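Local coordinates for protein irisin (Homo sapiens, PDB 4LSD) that acts as a secreted, exercise-associated hormone (myokine) and probably induces browning of white adipose tissue by stimulating UCP1 expression, at residues S4-T10 with V21-E27; V31-I36 with F48-T54. All coordinates share one frame. Numbering follows the deposited sequence.

Contact 1: S4-T10 with V21-E27; sequences SAPVNVT and VSWDVLE
Trp23 sets its indole against Pro6, with Pro6 CB 4.0 Å from Trp23 CD1, and so packs the N-terminal segment leading into strand 9-12 against strand 19-24 of a fibronectin type III sandwich. The hairpin is that of strands 9-12 and 19-24, antiparallel, the touching parts running 152° apart. Two hydrogen-bonded pairs set the register. Val7 N to Asp24 O (2.8 Å) is answered by Asp24 N to Val7 O (2.9 Å); Thr10 N to Ser22 O and Ser22 N to Thr10 O are both 2.8 Å. Between the pairs, Asn8 and Val9 on one side face Trp23 alone on the other, a one-residue shift that makes a beta bulge, accommodated by Asn8, where phi/psi of 54/42° turns the chain through a corner. Trp23 takes chi1 p, chi2 88°, which turns the indole into the core, where it meets Phe34 and Val74. Val9 (t) follows the same inward course: its CG1 is 3.7 Å from Val21 CG1 and its CG2 3.9 Å from Trp23 CB. Val7, Thr10, Ser22 and Asp24 occupy the other face of the sheet. Beyond the paired strands, Val7 CG2 touches Leu26 CD1 at 3.8 Å, and Ser4 CB approaches Leu26 CD2 at 3.5 Å. The far end is closed by Glu27, whose OE2 accepts from Ser4 N at 3.0 Å and, weakly, from Ser4 OG at 3.3 Å.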
ATOM      1  N   SER A   4       4.325   0.008 -21.430  1.00 54.52           N
ATOM      2  CA  SER A   4       5.265  -1.091 -21.305  1.00 52.75           C
ATOM      3  C   SER A   4       5.583  -1.321 -19.838  1.00 49.99           C
ATOM      4  O   SER A   4       5.579  -0.385 -19.029  1.00 49.36           O
ATOM      5  CB  SER A   4       6.557  -0.770 -22.062  1.00 56.98           C
ATOM      6  OG  SER A   4       6.288  -0.402 -23.405  1.00 64.14           O
ATOM      7  N   ALA A   5       5.853  -2.573 -19.499  1.00 46.42           N
ATOM      8  CA  ALA A   5       6.175  -2.924 -18.134  1.00 45.88           C
ATOM      9  C   ALA A   5       7.287  -2.017 -17.653  1.00 45.79           C
ATOM     10  O   ALA A   5       7.984  -1.405 -18.455  1.00 51.36           O
ATOM     11  CB  ALA A   5       6.631  -4.366 -18.065  1.00 46.16           C
ATOM     12  N   PRO A   6       7.439  -1.888 -16.330  1.00 50.81           N
ATOM     13  CA  PRO A   6       8.485  -1.048 -15.745  1.00 48.56           C
ATOM     14  C   PRO A   6       9.823  -1.746 -15.960  1.00 47.83           C
ATOM     15  O   PRO A   6       9.869  -2.971 -16.027  1.00 50.46           O
ATOM     16  CB  PRO A   6       8.110  -1.004 -14.264  1.00 50.49           C
ATOM     17  CG  PRO A   6       6.632  -1.105 -14.286  1.00 49.33           C
ATOM     18  CD  PRO A   6       6.366  -2.150 -15.351  1.00 45.38           C
ATOM     19  N   VAL A   7      10.901  -0.974 -16.061  1.00 48.06           N
ATOM     20  CA  VAL A   7      12.235  -1.547 -16.258  1.00 47.48           C
ATOM     21  C   VAL A   7      13.152  -1.056 -15.148  1.00 50.76           C
ATOM     22  O   VAL A   7      12.821  -0.112 -14.429  1.00 54.22           O
ATOM     23  CB  VAL A   7      12.875  -1.103 -17.600  1.00 40.64           C
ATOM     24  CG1 VAL A   7      12.098  -1.646 -18.773  1.00 36.43           C
ATOM     25  CG2 VAL A   7      12.920   0.420 -17.663  1.00 45.18           C
ATOM     26  N   ASN A   8      14.303  -1.695 -15.004  1.00 49.19           N
ATOM     27  CA  ASN A   8      15.259  -1.261 -14.004  1.00 50.10           C
ATOM     28  C   ASN A   8      14.668  -1.162 -12.608  1.00 49.78           C
ATOM     29  O   ASN A   8      14.940  -0.204 -11.879  1.00 51.59           O
ATOM     30  CB  ASN A   8      15.803   0.103 -14.410  1.00 57.05           C
ATOM     31  CG  ASN A   8      16.534   0.062 -15.738  1.00 60.90           C
ATOM     32  OD1 ASN A   8      16.344   0.928 -16.601  1.00 62.29           O
ATOM     33  ND2 ASN A   8      17.388  -0.942 -15.905  1.00 59.34           N
ATOM     34  N   VAL A   9      13.853  -2.139 -12.237  1.00 49.83           N
ATOM     35  CA  VAL A   9      13.258  -2.126 -10.918  1.00 47.84           C
ATOM     36  C   VAL A   9      14.375  -2.508  -9.950  1.00 49.44           C
ATOM     37  O   VAL A   9      14.986  -3.570 -10.077  1.00 50.67           O
ATOM     38  CB  VAL A   9      12.096  -3.122 -10.838  1.00 43.04           C
ATOM     39  CG1 VAL A   9      11.371  -2.963  -9.519  1.00 40.57           C
ATOM     40  CG2 VAL A   9      11.144  -2.898 -12.009  1.00 44.34           C
ATOM     41  N   THR A  10      14.660  -1.622  -8.998  1.00 48.46           N
ATOM     42  CA  THR A  10      15.727  -1.864  -8.032  1.00 48.25           C
ATOM     43  C   THR A  10      15.213  -1.691  -6.602  1.00 48.83           C
ATOM     44  O   THR A  10      14.206  -1.018  -6.367  1.00 50.57           O
ATOM     45  CB  THR A  10      16.960  -0.894  -8.273  1.00 50.90           C
ATOM     46  OG1 THR A  10      16.943   0.184  -7.328  1.00 55.46           O
ATOM     47  CG2 THR A  10      16.904  -0.274  -9.674  1.00 50.75           C
ATOM     48  N   VAL A  21      11.464   0.615  -3.280  1.00 35.63           N
ATOM     49  CA  VAL A  21      11.523   0.040  -4.621  1.00 37.05           C
ATOM     50  C   VAL A  21      11.507   1.161  -5.639  1.00 39.35           C
ATOM     51  O   VAL A  21      10.721   2.091  -5.508  1.00 44.36           O
ATOM     52  CB  VAL A  21      10.296  -0.864  -4.887  1.00 39.51           C
ATOM     53  CG1 VAL A  21      10.358  -1.462  -6.290  1.00 38.82           C
ATOM     54  CG2 VAL A  21      10.226  -1.956  -3.842  1.00 41.06           C
ATOM     55  N   SER A  22      12.362   1.075  -6.654  1.00 40.92           N
ATOM     56  CA  SER A  22      12.420   2.107  -7.693  1.00 43.08           C
ATOM     57  C   SER A  22      12.337   1.456  -9.056  1.00 42.42           C
ATOM     58  O   SER A  22      12.624   0.269  -9.205  1.00 45.07           O
ATOM     59  CB  SER A  22      13.731   2.894  -7.626  1.00 44.59           C
ATOM     60  OG  SER A  22      14.024   3.295  -6.305  1.00 58.04           O
ATOM     61  N   TRP A  23      11.974   2.243 -10.058  1.00 38.92           N
ATOM     62  CA  TRP A  23      11.867   1.722 -11.404  1.00 40.63           C
ATOM     63  C   TRP A  23      11.861   2.858 -12.388  1.00 41.48           C
ATOM     64  O   TRP A  23      11.877   4.028 -12.006  1.00 40.34           O
ATOM     65  CB  TRP A  23      10.578   0.923 -11.570  1.00 38.36           C
ATOM     66  CG  TRP A  23       9.333   1.754 -11.366  1.00 37.58           C
ATOM     67  CD1 TRP A  23       8.650   2.481 -12.305  1.00 34.65           C
ATOM     68  CD2 TRP A  23       8.654   1.960 -10.130  1.00 39.42           C
ATOM     69  NE1 TRP A  23       7.587   3.132 -11.720  1.00 36.62           N
ATOM     70  CE2 TRP A  23       7.572   2.833 -10.380  1.00 40.76           C
ATOM     71  CE3 TRP A  23       8.862   1.501  -8.823  1.00 44.71           C
ATOM     72  CZ2 TRP A  23       6.692   3.245  -9.374  1.00 37.46           C
ATOM     73  CZ3 TRP A  23       7.991   1.910  -7.821  1.00 38.01           C
ATOM     74  CH2 TRP A  23       6.923   2.779  -8.103  1.00 38.86           C
ATOM     75  N   ASP A  24      11.840   2.494 -13.663  1.00 40.05           N
ATOM     76  CA  ASP A  24      11.786   3.462 -14.740  1.00 44.32           C
ATOM     77  C   ASP A  24      10.746   2.928 -15.679  1.00 44.27           C
ATOM     78  O   ASP A  24      10.398   1.744 -15.634  1.00 42.57           O
ATOM     79  CB  ASP A  24      13.095   3.553 -15.522  1.00 47.03           C
ATOM     80  CG  ASP A  24      14.254   3.932 -14.667  1.00 59.55           C
ATOM     81  OD1 ASP A  24      14.167   4.971 -13.980  1.00 60.47           O
ATOM     82  OD2 ASP A  24      15.256   3.185 -14.701  1.00 63.92           O
ATOM     83  N   VAL A  25      10.246   3.809 -16.528  1.00 42.34           N
ATOM     84  CA  VAL A  25       9.264   3.423 -17.514  1.00 48.80           C
ATOM     85  C   VAL A  25       9.825   3.940 -18.821  1.00 53.16           C
ATOM     86  O   VAL A  25      10.722   4.782 -18.821  1.00 56.87           O
ATOM     87  CB  VAL A  25       7.890   4.064 -17.234  1.00 49.78           C
ATOM     88  CG1 VAL A  25       7.349   3.557 -15.917  1.00 50.27           C
ATOM     89  CG2 VAL A  25       8.011   5.571 -17.220  1.00 49.78           C
ATOM     90  N   LEU A  26       9.326   3.416 -19.933  1.00 55.56           N
ATOM     91  CA  LEU A  26       9.798   3.843 -21.243  1.00 54.35           C
ATOM     92  C   LEU A  26       9.058   5.101 -21.695  1.00 56.93           C
ATOM     93  O   LEU A  26       9.652   5.999 -22.287  1.00 61.91           O
ATOM     94  CB  LEU A  26       9.597   2.720 -22.266  1.00 52.36           C
ATOM     95  CG  LEU A  26      10.580   1.546 -22.328  1.00 56.17           C
ATOM     96  CD1 LEU A  26      11.338   1.386 -21.023  1.00 53.16           C
ATOM     97  CD2 LEU A  26       9.794   0.280 -22.646  1.00 57.34           C
ATOM     98  N   GLU A  27       7.766   5.175 -21.389  1.00 56.11           N
ATOM     99  CA  GLU A  27       6.953   6.320 -21.790  1.00 57.43           C
ATOM    100  C   GLU A  27       6.500   7.207 -20.627  1.00 58.31           C
ATOM    101  O   GLU A  27       5.365   7.099 -20.167  1.00 57.97           O
ATOM    102  CB  GLU A  27       5.722   5.818 -22.539  1.00 59.38           C
ATOM    103  CG  GLU A  27       6.027   4.663 -23.479  1.00 63.16           C
ATOM    104  CD  GLU A  27       5.142   3.456 -23.221  1.00 68.43           C
ATOM    105  OE1 GLU A  27       4.083   3.331 -23.881  1.00 68.63           O
ATOM    106  OE2 GLU A  27       5.504   2.640 -22.343  1.00 64.31           O
TER

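Contact 2: V31-I36 with F48-T54; sequences VIGFAI and FIQEVNT
The beta hairpin of strands 31-40 and 46-52 puts its second strand at the dimer-forming edge of irisin, its short segments antiparallel at 178° with axes 4.6 Å apart. Phe34 and Glu51 form one hydrogen-bonded pair (Phe34 N to Glu51 O 2.9 Å, Glu51 N to Phe34 O 3.0 Å), Ile36 and Ile49 the next (Ile36 N to Ile49 O 2.7 Å, Ile49 N to Ile36 O 3.0 Å). Ala35 and Gln50, a non-hydrogen-bonded pair with CA atoms 4.2 Å apart, put their side chains on the face opposite Phe34, Ile36, Ile49 and Glu51. In this fibronectin type III sandwich Phe34 (p) points inward with Ile36 and Ile49; its ring lays one face over Glu51 N, with CE1 4.3 Å from Ile49 CG2. Strand 46-52 pairs antiparallel with a strand of the second subunit, continuing the sheet, and Glu51 makes a salt bridge to that chain's Arg47, a residue required for dimerization. Ile32 and Gly33 form a classic bulge opposite Ile77. At Asn53 (phi/psi 61/48°) the chain turns, and Thr54 N donates to Ile32 O at 3.1 Å.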
ATOM      1  N   VAL A  31       2.483   7.352 -18.385  1.00 44.73           N
ATOM      2  CA  VAL A  31       2.354   6.756 -17.063  1.00 42.80           C
ATOM      3  C   VAL A  31       1.854   7.695 -15.972  1.00 42.76           C
ATOM      4  O   VAL A  31       2.531   8.648 -15.604  1.00 40.71           O
ATOM      5  CB  VAL A  31       3.704   6.112 -16.644  1.00 40.54           C
ATOM      6  CG1 VAL A  31       3.657   5.641 -15.208  1.00 36.16           C
ATOM      7  CG2 VAL A  31       3.991   4.916 -17.562  1.00 42.73           C
ATOM      8  N   ILE A  32       0.665   7.403 -15.454  1.00 43.43           N
ATOM      9  CA  ILE A  32       0.048   8.211 -14.406  1.00 42.03           C
ATOM     10  C   ILE A  32       0.101   7.571 -13.022  1.00 43.06           C
ATOM     11  O   ILE A  32      -0.245   8.207 -12.027  1.00 45.08           O
ATOM     12  CB  ILE A  32      -1.430   8.506 -14.740  1.00 40.38           C
ATOM     13  CG1 ILE A  32      -2.280   7.231 -14.625  1.00 37.12           C
ATOM     14  CG2 ILE A  32      -1.521   9.070 -16.150  1.00 33.14           C
ATOM     15  CD1 ILE A  32      -3.742   7.437 -14.993  1.00 28.61           C
ATOM     16  N   GLY A  33       0.541   6.321 -12.955  1.00 39.94           N
ATOM     17  CA  GLY A  33       0.597   5.648 -11.675  1.00 41.62           C
ATOM     18  C   GLY A  33       1.299   4.308 -11.717  1.00 40.56           C
ATOM     19  O   GLY A  33       1.988   3.972 -12.681  1.00 42.11           O
ATOM     20  N   PHE A  34       1.110   3.531 -10.662  1.00 40.89           N
ATOM     21  CA  PHE A  34       1.744   2.231 -10.572  1.00 40.40           C
ATOM     22  C   PHE A  34       1.017   1.304  -9.610  1.00 39.38           C
ATOM     23  O   PHE A  34       0.295   1.752  -8.724  1.00 38.05           O
ATOM     24  CB  PHE A  34       3.163   2.407 -10.067  1.00 37.47           C
ATOM     25  CG  PHE A  34       3.244   2.692  -8.590  1.00 34.10           C
ATOM     26  CD1 PHE A  34       3.226   1.648  -7.663  1.00 35.47           C
ATOM     27  CD2 PHE A  34       3.332   3.999  -8.123  1.00 34.99           C
ATOM     28  CE1 PHE A  34       3.295   1.902  -6.297  1.00 32.18           C
ATOM     29  CE2 PHE A  34       3.402   4.268  -6.754  1.00 31.25           C
ATOM     30  CZ  PHE A  34       3.385   3.217  -5.839  1.00 38.88           C
ATOM     31  N   ALA A  35       1.225   0.004  -9.778  1.00 40.60           N
ATOM     32  CA  ALA A  35       0.637  -0.985  -8.885  1.00 37.46           C
ATOM     33  C   ALA A  35       1.767  -1.927  -8.516  1.00 36.62           C
ATOM     34  O   ALA A  35       2.507  -2.392  -9.380  1.00 42.20           O
ATOM     35  CB  ALA A  35      -0.478  -1.742  -9.573  1.00 32.37           C
ATOM     36  N   ILE A  36       1.922  -2.187  -7.225  1.00 35.10           N
ATOM     37  CA  ILE A  36       2.974  -3.088  -6.753  1.00 37.63           C
ATOM     38  C   ILE A  36       2.366  -4.264  -5.979  1.00 42.79           C
ATOM     39  O   ILE A  36       1.343  -4.110  -5.305  1.00 43.90           O
ATOM     40  CB  ILE A  36       3.992  -2.348  -5.836  1.00 37.13           C
ATOM     41  CG1 ILE A  36       5.073  -1.672  -6.680  1.00 45.26           C
ATOM     42  CG2 ILE A  36       4.652  -3.319  -4.872  1.00 43.26           C
ATOM     43  CD1 ILE A  36       6.197  -1.059  -5.855  1.00 43.83           C
ATOM     44  N   PHE A  48      -0.727  -5.322  -1.541  1.00 40.83           N
ATOM     45  CA  PHE A  48      -0.843  -4.600  -2.803  1.00 38.72           C
ATOM     46  C   PHE A  48      -0.889  -3.085  -2.598  1.00 40.61           C
ATOM     47  O   PHE A  48      -1.698  -2.593  -1.815  1.00 36.36           O
ATOM     48  CB  PHE A  48      -2.116  -5.014  -3.547  1.00 36.30           C
ATOM     49  CG  PHE A  48      -2.241  -6.486  -3.763  1.00 44.12           C
ATOM     50  CD1 PHE A  48      -2.893  -7.292  -2.828  1.00 39.51           C
ATOM     51  CD2 PHE A  48      -1.695  -7.075  -4.900  1.00 39.53           C
ATOM     52  CE1 PHE A  48      -2.995  -8.668  -3.026  1.00 40.43           C
ATOM     53  CE2 PHE A  48      -1.790  -8.444  -5.108  1.00 40.45           C
ATOM     54  CZ  PHE A  48      -2.440  -9.247  -4.172  1.00 44.67           C
ATOM     55  N   ILE A  49      -0.035  -2.347  -3.307  1.00 41.15           N
ATOM     56  CA  ILE A  49      -0.033  -0.895  -3.207  1.00 35.42           C
ATOM     57  C   ILE A  49      -0.244  -0.317  -4.586  1.00 34.62           C
ATOM     58  O   ILE A  49       0.369  -0.760  -5.545  1.00 36.96           O
ATOM     59  CB  ILE A  49       1.287  -0.344  -2.688  1.00 37.36           C
ATOM     60  CG1 ILE A  49       1.601  -0.927  -1.313  1.00 38.27           C
ATOM     61  CG2 ILE A  49       1.192   1.174  -2.594  1.00 35.97           C
ATOM     62  CD1 ILE A  49       2.981  -0.582  -0.819  1.00 41.92           C
ATOM     63  N   GLN A  50      -1.129   0.665  -4.692  1.00 37.29           N
ATOM     64  CA  GLN A  50      -1.395   1.311  -5.975  1.00 34.42           C
ATOM     65  C   GLN A  50      -1.457   2.812  -5.716  1.00 35.50           C
ATOM     66  O   GLN A  50      -1.946   3.243  -4.682  1.00 36.10           O
ATOM     67  CB  GLN A  50      -2.731   0.842  -6.571  1.00 33.09           C
ATOM     68  CG  GLN A  50      -3.000   1.368  -7.973  1.00 39.70           C
ATOM     69  CD  GLN A  50      -4.461   1.241  -8.405  1.00 52.55           C
ATOM     70  OE1 GLN A  50      -5.297   2.099  -8.098  1.00 62.37           O
ATOM     71  NE2 GLN A  50      -4.775   0.162  -9.115  1.00 53.68           N
ATOM     72  N   GLU A  51      -0.909   3.603  -6.627  1.00 33.59           N
ATOM     73  CA  GLU A  51      -0.959   5.053  -6.505  1.00 28.12           C
ATOM     74  C   GLU A  51      -1.197   5.547  -7.905  1.00 30.85           C
ATOM     75  O   GLU A  51      -0.586   5.074  -8.854  1.00 39.81           O
ATOM     76  CB  GLU A  51       0.342   5.638  -5.946  1.00 34.24           C
ATOM     77  CG  GLU A  51       0.558   5.350  -4.473  1.00 35.98           C
ATOM     78  CD  GLU A  51       1.719   6.134  -3.888  1.00 46.09           C
ATOM     79  OE1 GLU A  51       2.507   6.690  -4.680  1.00 53.26           O
ATOM     80  OE2 GLU A  51       1.845   6.189  -2.642  1.00 49.75           O
ATOM     81  N   VAL A  52      -2.111   6.491  -8.037  1.00 35.39           N
ATOM     82  CA  VAL A  52      -2.449   7.028  -9.337  1.00 30.47           C
ATOM     83  C   VAL A  52      -2.409   8.550  -9.257  1.00 35.58           C
ATOM     84  O   VAL A  52      -2.465   9.120  -8.161  1.00 38.17           O
ATOM     85  CB  VAL A  52      -3.837   6.489  -9.755  1.00 37.91           C
ATOM     86  CG1 VAL A  52      -4.388   7.237 -10.948  1.00 39.55           C
ATOM     87  CG2 VAL A  52      -3.701   5.005 -10.095  1.00 39.99           C
ATOM     88  N   ASN A  53      -2.288   9.197 -10.414  1.00 35.05           N
ATOM     89  CA  ASN A  53      -2.208  10.651 -10.520  1.00 37.16           C
ATOM     90  C   ASN A  53      -0.974  11.165  -9.782  1.00 38.54           C
ATOM     91  O   ASN A  53      -1.041  12.114  -9.002  1.00 38.71           O
ATOM     92  CB  ASN A  53      -3.466  11.300  -9.961  1.00 38.86           C
ATOM     93  CG  ASN A  53      -3.814  12.575 -10.685  1.00 46.13           C
ATOM     94  OD1 ASN A  53      -3.621  12.672 -11.895  1.00 39.58           O
ATOM     95  ND2 ASN A  53      -4.345  13.553  -9.964  1.00 43.26           N
ATOM     96  N   THR A  54       0.155  10.517 -10.047  1.00 38.36           N
ATOM     97  CA  THR A  54       1.425  10.861  -9.424  1.00 39.18           C
ATOM     98  C   THR A  54       2.540  10.705 -10.460  1.00 41.95           C
ATOM     99  O   THR A  54       2.355  10.056 -11.488  1.00 42.23           O
ATOM    100  CB  THR A  54       1.702   9.917  -8.241  1.00 35.76           C
ATOM    101  OG1 THR A  54       2.937  10.268  -7.610  1.00 40.06           O
ATOM    102  CG2 THR A  54       1.781   8.472  -8.731  1.00 32.98           C
TER

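Contacts 1 and 2 illustrate how a beta sandwich is assembled from hairpins that follow one another along the chain, with residues 4-27 completing the first pairing before 31-54 forms the second, and each belongs to a different sheet. Their centres lie 12 Å apart, yet side chains meet between the sheets. Trp23 CZ2 comes within 3.6 Å of Phe34 CG, and Trp23 CZ3 within 4.0 Å of Ile36 CD1, which also lies 4.2 Å from Val21 CG1; nearer the 25-31 connection, Val25 CG1 is 4.0 Å from Val31 CG2. The dimer interface divides their roles. Contact 2 meets the second subunit directly, whereas no other chain of the assembly touches the segments of contact 1.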